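Local structure of arylmalonate decarboxylase (Bordetella bronchiseptica, 3IP8) at residues G41-E46 / T154-M159; M73-S78 / T102-A107; V120-A125 / G183-C188. The protein catalyses the decarboxylation of 2-aryl-2-methylmalonates, using a proton to form 2-arylpropionates and carbon dioxide. All coordinates share one frame; numbering follows the deposited sequence.

In the fold
The fold holds two parallel sheets of four strands, and benzylphosphonic acid binds where loops from both converge. Interaction 1 joins a loop following strand 33-37 of the first sheet to one following strand 144-150 of the second. Both segments of interaction 2 lie between those two in sequence and follow or end the adjacent strands 69-72 and 101-103 of the first sheet, whereas interaction 3 pairs the two inner strands of the second, its segments alternating with those of interaction 1. The contact centres lie about 14 to 17 Å apart. All three touch the ligand: interaction 2 grips the phosphonate, interaction 1 supplies Val156 and Met159, and interaction 3 Cys188.

Interaction 1: residues G41-E46 / T154-M159. With B85 (benzylphosphonic acid), chain B.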
ATOM      1  N   GLY A  41       0.580  14.211  -9.222  1.00 10.81           N
ATOM      2  CA  GLY A  41      -0.506  14.941  -9.851  1.00 11.35           C
ATOM      3  C   GLY A  41      -1.696  14.112 -10.304  1.00 15.33           C
ATOM      4  O   GLY A  41      -2.797  14.647 -10.445  1.00 15.99           O
ATOM      5  N   SER A  42      -1.474  12.820 -10.562  1.00 11.48           N
ATOM      6  CA  SER A  42      -2.536  11.909 -10.961  1.00 12.78           C
ATOM      7  C   SER A  42      -2.063  10.475 -10.738  1.00 11.92           C
ATOM      8  O   SER A  42      -0.858  10.190 -10.741  1.00 11.07           O
ATOM      9  CB  SER A  42      -2.927  12.117 -12.430  1.00 14.27           C
ATOM     10  OG  SER A  42      -1.885  11.712 -13.305  1.00 16.06           O
ATOM     11  N   VAL A  43      -3.027   9.585 -10.527  1.00 11.81           N
ATOM     12  CA  VAL A  43      -2.754   8.179 -10.293  1.00 10.84           C
ATOM     13  C   VAL A  43      -2.774   7.511 -11.658  1.00 11.91           C
ATOM     14  O   VAL A  43      -3.674   6.749 -11.993  1.00 12.31           O
ATOM     15  CB  VAL A  43      -3.765   7.570  -9.304  1.00 10.91           C
ATOM     16  CG1 VAL A  43      -3.372   6.144  -8.963  1.00 12.90           C
ATOM     17  CG2 VAL A  43      -3.797   8.400  -8.018  1.00 11.51           C
ATOM     18  N   THR A  44      -1.768   7.859 -12.455  1.00 10.17           N
ATOM     19  CA  THR A  44      -1.590   7.334 -13.805  1.00 11.99           C
ATOM     20  C   THR A  44      -0.091   7.214 -14.063  1.00 12.07           C
ATOM     21  O   THR A  44       0.691   7.891 -13.392  1.00 12.61           O
ATOM     22  CB  THR A  44      -2.139   8.305 -14.879  1.00 11.64           C
ATOM     23  OG1 THR A  44      -1.387   9.533 -14.860  1.00 13.14           O
ATOM     24  CG2 THR A  44      -3.602   8.608 -14.638  1.00 14.67           C
ATOM     25  N   PRO A  45       0.313   6.371 -15.046  1.00 12.03           N
ATOM     26  CA  PRO A  45       1.744   6.251 -15.390  1.00 12.74           C
ATOM     27  C   PRO A  45       2.396   7.587 -15.725  1.00 13.31           C
ATOM     28  O   PRO A  45       3.520   7.808 -15.296  1.00 13.34           O
ATOM     29  CB  PRO A  45       1.735   5.319 -16.610  1.00 13.72           C
ATOM     30  CG  PRO A  45       0.542   4.441 -16.363  1.00 14.24           C
ATOM     31  CD  PRO A  45      -0.498   5.371 -15.768  1.00 15.03           C
ATOM     32  N   GLU A  46       1.707   8.461 -16.450  1.00 13.62           N
ATOM     33  CA  GLU A  46       2.259   9.781 -16.745  1.00 13.74           C
ATOM     34  C   GLU A  46       2.482  10.568 -15.460  1.00 14.52           C
ATOM     35  O   GLU A  46       3.487  11.267 -15.303  1.00 15.15           O
ATOM     36  CB  GLU A  46       1.320  10.536 -17.683  1.00 19.51           C
ATOM     37  CG  GLU A  46       1.198   9.907 -19.082  1.00 26.77           C
ATOM     38  CD  GLU A  46       0.386   8.596 -19.121  1.00 33.49           C
ATOM     39  OE1 GLU A  46      -0.452   8.329 -18.213  1.00 25.02           O
ATOM     40  OE2 GLU A  46       0.585   7.825 -20.093  1.00 42.18           O
ATOM     41  N   THR A 154      -8.543   8.835 -10.948  1.00 14.07           N
ATOM     42  CA  THR A 154      -7.174   9.307 -11.161  1.00 14.63           C
ATOM     43  C   THR A 154      -6.751  10.414 -10.204  1.00 14.61           C
ATOM     44  O   THR A 154      -5.582  10.769 -10.172  1.00 13.86           O
ATOM     45  CB  THR A 154      -6.936   9.799 -12.595  1.00 15.21           C
ATOM     46  OG1 THR A 154      -7.896  10.820 -12.914  1.00 18.48           O
ATOM     47  CG2 THR A 154      -7.079   8.657 -13.569  1.00 14.87           C
ATOM     48  N   GLY A 155      -7.686  10.958  -9.434  1.00 14.08           N
ATOM     49  CA  GLY A 155      -7.354  12.005  -8.477  1.00 13.84           C
ATOM     50  C   GLY A 155      -6.566  11.416  -7.320  1.00 16.48           C
ATOM     51  O   GLY A 155      -6.858  10.304  -6.874  1.00 16.31           O
ATOM     52  N   VAL A 156      -5.569  12.150  -6.851  1.00 13.76           N
ATOM     53  CA  VAL A 156      -4.715  11.707  -5.749  1.00 11.32           C
ATOM     54  C   VAL A 156      -5.373  12.004  -4.392  1.00 14.99           C
ATOM     55  O   VAL A 156      -5.702  11.104  -3.621  1.00 13.51           O
ATOM     56  CB  VAL A 156      -3.348  12.393  -5.837  1.00 12.08           C
ATOM     57  CG1 VAL A 156      -2.499  12.050  -4.615  1.00 13.23           C
ATOM     58  CG2 VAL A 156      -2.649  11.997  -7.127  1.00 11.84           C
ATOM     59  N   GLU A 157      -5.586  13.273  -4.106  1.00 15.17           N
ATOM     60  CA  GLU A 157      -6.223  13.651  -2.857  1.00 16.40           C
ATOM     61  C   GLU A 157      -7.680  13.153  -2.793  1.00 17.15           C
ATOM     62  O   GLU A 157      -8.210  12.908  -1.706  1.00 21.08           O
ATOM     63  CB  GLU A 157      -6.126  15.176  -2.678  1.00 16.76           C
ATOM     64  CG  GLU A 157      -4.712  15.691  -2.328  1.00 18.11           C
ATOM     65  CD  GLU A 157      -3.749  15.798  -3.527  1.00 15.65           C
ATOM     66  OE1 GLU A 157      -4.165  15.660  -4.711  1.00 15.94           O
ATOM     67  OE2 GLU A 157      -2.554  16.047  -3.273  1.00 15.62           O
ATOM     68  N   ALA A 158      -8.312  13.015  -3.956  1.00 16.15           N
ATOM     69  CA  ALA A 158      -9.685  12.521  -4.073  1.00 16.10           C
ATOM     70  C   ALA A 158      -9.886  11.153  -3.406  1.00 17.28           C
ATOM     71  O   ALA A 158     -10.997  10.809  -2.958  1.00 15.73           O
ATOM     72  CB  ALA A 158     -10.082  12.448  -5.545  1.00 20.60           C
ATOM     73  N   MET A 159      -8.819  10.363  -3.332  1.00 13.93           N
ATOM     74  CA  MET A 159      -8.935   9.003  -2.785  1.00 12.52           C
ATOM     75  C   MET A 159      -9.458   8.989  -1.355  1.00 12.34           C
ATOM     76  O   MET A 159     -10.206   8.088  -0.964  1.00 11.88           O
ATOM     77  CB  MET A 159      -7.560   8.307  -2.836  1.00 11.40           C
ATOM     78  CG  MET A 159      -7.019   8.045  -4.228  1.00 13.22           C
ATOM     79  SD  MET A 159      -8.109   6.993  -5.226  1.00 13.65           S
ATOM     80  CE  MET A 159      -7.102   6.879  -6.710  1.00 11.50           C
TER
HETATM   81  C1  B85 B 249      -3.071   7.809  -3.864  1.00 12.67           C
HETATM   82  C2  B85 B 249      -3.141   8.823  -2.869  1.00 11.86           C
HETATM   83  C3  B85 B 249      -2.341   8.744  -1.752  1.00 12.19           C
HETATM   84  C4  B85 B 249      -1.424   7.600  -1.556  1.00 12.90           C
HETATM   85  C5  B85 B 249      -1.360   6.605  -2.514  1.00 11.83           C
HETATM   86  C6  B85 B 249      -2.191   6.704  -3.676  1.00 12.68           C
HETATM   87  C7  B85 B 249      -2.284   5.630  -4.747  1.00 16.34           C
HETATM   88  P8  B85 B 249      -1.133   4.201  -4.667  1.00 12.46           P
HETATM   89  O9  B85 B 249      -1.324   3.342  -3.342  1.00 13.44           O
HETATM   90  O10 B85 B 249      -1.288   3.280  -5.979  1.00 12.84           O
HETATM   91  O11 B85 B 249       0.248   4.757  -4.698  1.00 16.60           O
HETATM   92  O   HOH W   1      -5.176  14.802  -8.052  1.00 18.54           O
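Val43 faces the 154-159 loop with one branch, CG2, which wedges between CG2 of Val156 and CE of Met159. Its CG2 lies 3.9 Å from Val156 CG2, and Met159 CE approaches that same Val43 CG2 from another direction. A beta-branched residue suits this place, because one methyl serves two partners while the inverse gamma turn centred on Val43 leaves its N-H directed at Thr154 O: Val43 N donates to Thr154 O over 2.8 Å, a nearly straight N-H...O (165°) whose donor is tilted somewhat from the carbonyl plane.

Val156 divides its two methyls. With CG1 anti to the backbone N (chi1 174°), that branch touches the ligand ring, Val156 CG1 lying 3.7 Å from B85 C2, while CG2 packs against the Ser42 backbone. Met159 CG touches the ring, 4.0 Å from B85 C1, and the bend at chi2 (-59°) sends SD and CE off toward Val43. The side chains of Thr44 and Thr154 cross obliquely, meeting through their CG2 methyls at 3.6 Å. The Thr44 hydroxyl turns elsewhere, bonding to Ser42 OG and capping Gly47 N in helix 45-51.

One strong backbone bond and a hydrocarbon cluster thus join the loops. Gly155 O is buried without a partner. Val156 CG1 and Met159 CG give the aryl group an apolar surface, consistent with binding an aromatic ring, though Val156 O also comes close, 3.5 Å from B85 C2.

Interaction 2: residues M73-S78 / T102-A107; sequences MGTSLS and TTMSTA. With B85 (benzylphosphonic acid), chain B.
Ser78 OG is the polar hub of the contact, and Ser105 grips it twice: Ser105 OG donates to Ser78 OG at 2.8 Å, and Ser105 N reaches the same oxygen at 3.2 Å with a bent N-H...O of 139°. Gly74 O lies 2.7 Å from Ser78 OG on its own segment. Small hydroxyl residues suit a buried spot between the two segments, since each can give and take a bond close to the backbone.

Beside this hub, Met104 runs out fully extended through chi1 (-174°) and chi2, then turns at its sulfur. Its CB lies over Gly74 N and its SD comes to 3.1 Å from Thr75 OG1. At the tip, Met104 CE meets Met73 CE at 3.5 Å, tight for carbons, with the two side chains crossing at about a right angle.

Thr75 and Ser76 turn polar atoms to the phosphonate. Thr75 OG1 donates to B85 O9 at 2.6 Å, Thr75 N donates to that oxygen too, and Ser76 N reaches B85 O10 at 2.7 Å. These two N-H groups and the hydroxyls of Thr75 and Ser76 form an anion site, which Gly189 N completes.

Thr103 N-caps helix 104-114, its OG1 accepting from Thr106 N and also bonding Asn86 of helix 83-97. Strand 101-103 pairs with strand 69-72, and Met73 and Met104 rest against helix 211-223.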
ATOM      1  N   MET A  73       5.494   4.939   0.469  1.00  7.63           N
ATOM      2  CA  MET A  73       4.106   4.572   0.717  1.00  8.21           C
ATOM      3  C   MET A  73       3.220   4.889  -0.486  1.00  8.60           C
ATOM      4  O   MET A  73       2.243   5.634  -0.399  1.00 11.35           O
ATOM      5  CB  MET A  73       3.630   5.263   2.001  1.00  9.88           C
ATOM      6  CG  MET A  73       4.363   4.718   3.236  1.00 10.70           C
ATOM      7  SD  MET A  73       3.701   3.105   3.782  1.00 10.75           S
ATOM      8  CE  MET A  73       2.111   3.616   4.496  1.00 11.41           C
ATOM      9  N   GLY A  74       3.584   4.300  -1.615  1.00  9.33           N
ATOM     10  CA  GLY A  74       2.767   4.377  -2.812  1.00 10.50           C
ATOM     11  C   GLY A  74       2.799   3.013  -3.475  1.00  9.86           C
ATOM     12  O   GLY A  74       3.886   2.487  -3.690  1.00 10.56           O
ATOM     13  N   THR A  75       1.632   2.425  -3.718  1.00 10.01           N
ATOM     14  CA  THR A  75       1.543   1.100  -4.349  1.00  9.89           C
ATOM     15  C   THR A  75       1.851   1.199  -5.853  1.00 10.25           C
ATOM     16  O   THR A  75       2.852   0.645  -6.351  1.00 10.04           O
ATOM     17  CB  THR A  75       0.152   0.455  -4.129  1.00  9.69           C
ATOM     18  OG1 THR A  75      -0.417   0.984  -2.919  1.00 10.44           O
ATOM     19  CG2 THR A  75       0.279  -1.053  -3.994  1.00  9.65           C
ATOM     20  N   SER A  76       1.012   1.923  -6.589  1.00 10.75           N
ATOM     21  CA  SER A  76       1.206   1.984  -8.021  1.00 11.35           C
ATOM     22  C   SER A  76       2.500   2.693  -8.395  1.00 10.28           C
ATOM     23  O   SER A  76       3.110   2.313  -9.365  1.00  9.06           O
ATOM     24  CB  SER A  76      -0.004   2.595  -8.748  1.00 10.68           C
ATOM     25  OG  SER A  76      -0.361   3.840  -8.173  1.00 11.44           O
ATOM     26  N   LEU A  77       2.939   3.686  -7.623  1.00 11.45           N
ATOM     27  CA  LEU A  77       4.247   4.292  -7.868  1.00 12.82           C
ATOM     28  C   LEU A  77       5.372   3.274  -7.861  1.00 12.01           C
ATOM     29  O   LEU A  77       6.386   3.438  -8.554  1.00 13.35           O
ATOM     30  CB  LEU A  77       4.537   5.335  -6.777  1.00 14.82           C
ATOM     31  CG  LEU A  77       4.175   6.762  -7.146  1.00 20.95           C
ATOM     32  CD1 LEU A  77       4.276   7.632  -5.911  1.00 18.64           C
ATOM     33  CD2 LEU A  77       5.067   7.261  -8.265  1.00 18.45           C
ATOM     34  N   SER A  78       5.211   2.238  -7.042  1.00 10.96           N
ATOM     35  CA  SER A  78       6.247   1.220  -6.925  1.00  9.65           C
ATOM     36  C   SER A  78       6.031  -0.018  -7.785  1.00  9.97           C
ATOM     37  O   SER A  78       7.002  -0.755  -8.031  1.00 12.64           O
ATOM     38  CB  SER A  78       6.560   0.853  -5.455  1.00  9.45           C
ATOM     39  OG  SER A  78       5.405   0.436  -4.704  1.00  9.23           O
ATOM     40  N   THR A 102      11.858   0.221   2.206  1.00 12.71           N
ATOM     41  CA  THR A 102      10.840  -0.687   1.701  1.00 10.67           C
ATOM     42  C   THR A 102       9.869   0.127   0.850  1.00  9.19           C
ATOM     43  O   THR A 102      10.027   1.341   0.724  1.00 10.52           O
ATOM     44  CB  THR A 102      10.125  -1.438   2.843  1.00 10.81           C
ATOM     45  OG1 THR A 102       9.297  -2.467   2.292  1.00 12.40           O
ATOM     46  CG2 THR A 102       9.260  -0.510   3.662  1.00 10.71           C
ATOM     47  N   THR A 103       8.899  -0.531   0.239  1.00  9.09           N
ATOM     48  CA  THR A 103       7.850   0.132  -0.533  1.00  8.82           C
ATOM     49  C   THR A 103       6.497  -0.465  -0.183  1.00  8.91           C
ATOM     50  O   THR A 103       6.403  -1.579   0.320  1.00 10.63           O
ATOM     51  CB  THR A 103       8.006  -0.026  -2.068  1.00 10.74           C
ATOM     52  OG1 THR A 103       7.702  -1.374  -2.467  1.00  9.94           O
ATOM     53  CG2 THR A 103       9.413   0.338  -2.512  1.00 11.31           C
ATOM     54  N   MET A 104       5.446   0.249  -0.555  1.00  7.57           N
ATOM     55  CA  MET A 104       4.095  -0.249  -0.324  1.00  9.42           C
ATOM     56  C   MET A 104       3.769  -1.475  -1.208  1.00  7.82           C
ATOM     57  O   MET A 104       2.946  -2.331  -0.815  1.00  8.29           O
ATOM     58  CB  MET A 104       3.121   0.914  -0.544  1.00 10.03           C
ATOM     59  CG  MET A 104       1.677   0.613  -0.212  1.00  9.71           C
ATOM     60  SD  MET A 104       0.672   2.119  -0.296  1.00 10.40           S
ATOM     61  CE  MET A 104       0.868   2.716   1.371  1.00 11.24           C
ATOM     62  N   SER A 105       4.396  -1.601  -2.385  1.00  7.89           N
ATOM     63  CA  SER A 105       4.165  -2.790  -3.197  1.00  9.09           C
ATOM     64  C   SER A 105       4.783  -3.993  -2.493  1.00  8.90           C
ATOM     65  O   SER A 105       4.191  -5.065  -2.471  1.00  9.38           O
ATOM     66  CB  SER A 105       4.760  -2.598  -4.602  1.00  7.93           C
ATOM     67  OG  SER A 105       3.864  -1.817  -5.400  1.00  8.96           O
ATOM     68  N   THR A 106       5.964  -3.803  -1.911  1.00  9.68           N
ATOM     69  CA  THR A 106       6.590  -4.850  -1.101  1.00  9.11           C
ATOM     70  C   THR A 106       5.716  -5.185   0.105  1.00 10.88           C
ATOM     71  O   THR A 106       5.561  -6.355   0.456  1.00 10.72           O
ATOM     72  CB  THR A 106       8.010  -4.465  -0.691  1.00 10.99           C
ATOM     73  OG1 THR A 106       8.836  -4.559  -1.862  1.00 11.45           O
ATOM     74  CG2 THR A 106       8.573  -5.428   0.396  1.00 12.52           C
ATOM     75  N   ALA A 107       5.115  -4.164   0.701  1.00 10.32           N
ATOM     76  CA  ALA A 107       4.270  -4.362   1.877  1.00 10.00           C
ATOM     77  C   ALA A 107       3.090  -5.253   1.542  1.00 10.88           C
ATOM     78  O   ALA A 107       2.767  -6.182   2.282  1.00 10.33           O
ATOM     79  CB  ALA A 107       3.770  -3.008   2.425  1.00 10.28           C
TER
HETATM   80  C1  B85 B 249      -3.071   7.809  -3.864  1.00 12.67           C
HETATM   81  C2  B85 B 249      -3.141   8.823  -2.869  1.00 11.86           C
HETATM   82  C3  B85 B 249      -2.341   8.744  -1.752  1.00 12.19           C
HETATM   83  C4  B85 B 249      -1.424   7.600  -1.556  1.00 12.90           C
HETATM   84  C5  B85 B 249      -1.360   6.605  -2.514  1.00 11.83           C
HETATM   85  C6  B85 B 249      -2.191   6.704  -3.676  1.00 12.68           C
HETATM   86  C7  B85 B 249      -2.284   5.630  -4.747  1.00 16.34           C
HETATM   87  P8  B85 B 249      -1.133   4.201  -4.667  1.00 12.46           P
HETATM   88  O9  B85 B 249      -1.324   3.342  -3.342  1.00 13.44           O
HETATM   89  O10 B85 B 249      -1.288   3.280  -5.979  1.00 12.84           O
HETATM   90  O11 B85 B 249       0.248   4.757  -4.698  1.00 16.60           O

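Interaction 3: residues V120-A125 / G183-C188; sequences VALATA and GILLSC. With B85 (benzylphosphonic acid), chain B.
Strands 119-124 and 183-187 are the two inner strands of a four-stranded parallel sheet, and Ala121 and Ala123 stitch them together through their backbones. Ala121 N donates to Gly183 O at 3.0 Å and Leu185 N returns a bond to Ala121 O, so Ala121 brackets Ile184. Ala123 repeats the pattern round Leu186, giving from its N to Leu185 O and taking from Ser187 N, each at 2.9 Å. A longer contact, Ala125 N to Ser187 O at 3.2 Å, adds a further bond beyond the pair of Thr124 and Ser187. The axes diverge by 27°, the usual twist of a sheet.

The strands are neighbours in space but not in sequence: the chain leaves 119-124, passes through helix 128-140, edge strand 144-150 and helix 164-177, and only then enters 183-187, giving the 2-1-3-4 order of an alpha/beta sheet. Helix 128-140 packs on the face bearing Leu122, Thr124, Leu185 and Ser187, and helix 164-177 on the other. On the first face Val120 CG2 crosses to Leu185 CB at 3.7 Å. On the second, Ala123 is small enough to lie close to its neighbours, its CB 4.1 Å from both Ile184 CG2 and Leu186 CD1. The hydroxyls of Thr124 and Ser187 turn to Asn131 and Tyr126 respectively.

Beyond the strands Cys188 adopts a positive phi (143°), rare for a residue with a side chain. Its CB rests on Ala125 CB at 3.6 Å, and with SG anti to the backbone N (chi1 177°) the sulfur reaches the ligand methylene, Cys188 SG to B85 C7 3.5 Å.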
ATOM      1  N   VAL A 120      -5.660 -14.232  -5.669  1.00 10.39           N
ATOM      2  CA  VAL A 120      -5.991 -12.941  -5.071  1.00 10.39           C
ATOM      3  C   VAL A 120      -6.972 -12.133  -5.939  1.00 10.97           C
ATOM      4  O   VAL A 120      -6.718 -11.886  -7.111  1.00 11.10           O
ATOM      5  CB  VAL A 120      -4.718 -12.101  -4.765  1.00 10.14           C
ATOM      6  CG1 VAL A 120      -3.920 -11.809  -6.032  1.00 10.75           C
ATOM      7  CG2 VAL A 120      -5.130 -10.813  -4.000  1.00 10.45           C
ATOM      8  N   ALA A 121      -8.105 -11.745  -5.349  1.00  8.02           N
ATOM      9  CA  ALA A 121      -9.083 -10.911  -6.045  1.00  7.82           C
ATOM     10  C   ALA A 121      -8.640  -9.466  -5.887  1.00 11.23           C
ATOM     11  O   ALA A 121      -8.223  -9.078  -4.800  1.00 10.28           O
ATOM     12  CB  ALA A 121     -10.495 -11.120  -5.459  1.00  9.03           C
ATOM     13  N   LEU A 122      -8.756  -8.674  -6.946  1.00  9.12           N
ATOM     14  CA  LEU A 122      -8.284  -7.289  -6.900  1.00  9.02           C
ATOM     15  C   LEU A 122      -9.454  -6.327  -6.757  1.00  9.43           C
ATOM     16  O   LEU A 122     -10.402  -6.346  -7.561  1.00 11.14           O
ATOM     17  CB  LEU A 122      -7.491  -6.930  -8.163  1.00  9.90           C
ATOM     18  CG  LEU A 122      -6.357  -7.866  -8.577  1.00 11.41           C
ATOM     19  CD1 LEU A 122      -5.645  -7.252  -9.757  1.00 13.28           C
ATOM     20  CD2 LEU A 122      -5.394  -8.140  -7.418  1.00 13.47           C
ATOM     21  N   ALA A 123      -9.359  -5.457  -5.757  1.00  8.80           N
ATOM     22  CA  ALA A 123     -10.354  -4.409  -5.531  1.00  9.05           C
ATOM     23  C   ALA A 123      -9.546  -3.134  -5.482  1.00 10.11           C
ATOM     24  O   ALA A 123      -8.736  -2.964  -4.578  1.00 10.40           O
ATOM     25  CB  ALA A 123     -11.071  -4.638  -4.230  1.00 11.75           C
ATOM     26  N   THR A 124      -9.696  -2.266  -6.473  1.00 10.16           N
ATOM     27  CA  THR A 124      -8.775  -1.127  -6.538  1.00  9.59           C
ATOM     28  C   THR A 124      -9.467   0.188  -6.815  1.00  9.28           C
ATOM     29  O   THR A 124     -10.614   0.237  -7.268  1.00 10.47           O
ATOM     30  CB  THR A 124      -7.693  -1.269  -7.641  1.00 10.96           C
ATOM     31  OG1 THR A 124      -8.248  -0.840  -8.890  1.00 10.47           O
ATOM     32  CG2 THR A 124      -7.165  -2.713  -7.764  1.00 10.36           C
ATOM     33  N   ALA A 125      -8.732   1.276  -6.590  1.00  8.64           N
ATOM     34  CA  ALA A 125      -9.271   2.578  -6.913  1.00 10.36           C
ATOM     35  C   ALA A 125      -8.977   3.008  -8.334  1.00 12.15           C
ATOM     36  O   ALA A 125      -9.343   4.121  -8.693  1.00 12.43           O
ATOM     37  CB  ALA A 125      -8.730   3.649  -5.936  1.00 12.07           C
ATOM     38  N   GLY A 183      -7.916 -14.537  -0.879  1.00 11.68           N
ATOM     39  CA  GLY A 183      -7.938 -13.258  -0.196  1.00 12.11           C
ATOM     40  C   GLY A 183      -8.191 -12.156  -1.197  1.00 10.76           C
ATOM     41  O   GLY A 183      -8.347 -12.399  -2.399  1.00 11.45           O
ATOM     42  N   ILE A 184      -8.208 -10.927  -0.695  1.00 10.38           N
ATOM     43  CA  ILE A 184      -8.512  -9.763  -1.510  1.00  9.09           C
ATOM     44  C   ILE A 184      -7.422  -8.729  -1.300  1.00  8.69           C
ATOM     45  O   ILE A 184      -7.047  -8.453  -0.156  1.00 10.39           O
ATOM     46  CB  ILE A 184      -9.867  -9.126  -1.081  1.00  9.22           C
ATOM     47  CG1 ILE A 184     -11.016 -10.133  -1.251  1.00 10.61           C
ATOM     48  CG2 ILE A 184     -10.136  -7.836  -1.865  1.00 10.43           C
ATOM     49  CD1 ILE A 184     -12.247  -9.801  -0.418  1.00 12.44           C
ATOM     50  N   LEU A 185      -6.884  -8.183  -2.390  1.00  8.43           N
ATOM     51  CA  LEU A 185      -5.979  -7.024  -2.318  1.00  7.38           C
ATOM     52  C   LEU A 185      -6.799  -5.768  -2.588  1.00  7.92           C
ATOM     53  O   LEU A 185      -7.370  -5.620  -3.671  1.00  9.51           O
ATOM     54  CB  LEU A 185      -4.851  -7.146  -3.349  1.00  8.38           C
ATOM     55  CG  LEU A 185      -4.015  -5.877  -3.457  1.00  9.42           C
ATOM     56  CD1 LEU A 185      -3.276  -5.538  -2.155  1.00 11.24           C
ATOM     57  CD2 LEU A 185      -3.009  -6.034  -4.581  1.00 10.47           C
ATOM     58  N   LEU A 186      -6.930  -4.904  -1.570  1.00  9.12           N
ATOM     59  CA  LEU A 186      -7.614  -3.622  -1.721  1.00  8.27           C
ATOM     60  C   LEU A 186      -6.527  -2.574  -1.945  1.00 10.58           C
ATOM     61  O   LEU A 186      -5.826  -2.169  -1.001  1.00  9.63           O
ATOM     62  CB  LEU A 186      -8.437  -3.341  -0.465  1.00  9.19           C
ATOM     63  CG  LEU A 186      -9.157  -1.999  -0.343  1.00  9.12           C
ATOM     64  CD1 LEU A 186     -10.019  -1.722  -1.577  1.00 11.36           C
ATOM     65  CD2 LEU A 186      -9.996  -2.012   0.925  1.00 12.13           C
ATOM     66  N   SER A 187      -6.326  -2.190  -3.200  1.00 10.27           N
ATOM     67  CA  SER A 187      -5.167  -1.403  -3.554  1.00  8.50           C
ATOM     68  C   SER A 187      -5.523   0.042  -3.775  1.00  9.76           C
ATOM     69  O   SER A 187      -6.426   0.355  -4.556  1.00 11.12           O
ATOM     70  CB  SER A 187      -4.502  -1.963  -4.815  1.00  7.63           C
ATOM     71  OG  SER A 187      -3.185  -1.411  -5.005  1.00 12.03           O
ATOM     72  N   CYS A 188      -4.751   0.883  -3.086  1.00 12.65           N
ATOM     73  CA  CYS A 188      -4.645   2.344  -3.173  1.00 11.76           C
ATOM     74  C   CYS A 188      -4.437   2.899  -1.773  1.00 11.82           C
ATOM     75  O   CYS A 188      -5.310   2.810  -0.900  1.00 11.13           O
ATOM     76  CB  CYS A 188      -5.801   3.042  -3.887  1.00 11.22           C
ATOM     77  SG  CYS A 188      -5.574   4.836  -3.827  1.00 13.86           S
TER
HETATM   78  C1  B85 B 249      -3.071   7.809  -3.864  1.00 12.67           C
HETATM   79  C2  B85 B 249      -3.141   8.823  -2.869  1.00 11.86           C
HETATM   80  C3  B85 B 249      -2.341   8.744  -1.752  1.00 12.19           C
HETATM   81  C4  B85 B 249      -1.424   7.600  -1.556  1.00 12.90           C
HETATM   82  C5  B85 B 249      -1.360   6.605  -2.514  1.00 11.83           C
HETATM   83  C6  B85 B 249      -2.191   6.704  -3.676  1.00 12.68           C
HETATM   84  C7  B85 B 249      -2.284   5.630  -4.747  1.00 16.34           C
HETATM   85  P8  B85 B 249      -1.133   4.201  -4.667  1.00 12.46           P
HETATM   86  O9  B85 B 249      -1.324   3.342  -3.342  1.00 13.44           O
HETATM   87  O10 B85 B 249      -1.288   3.280  -5.979  1.00 12.84           O
HETATM   88  O11 B85 B 249       0.248   4.757  -4.698  1.00 16.60           O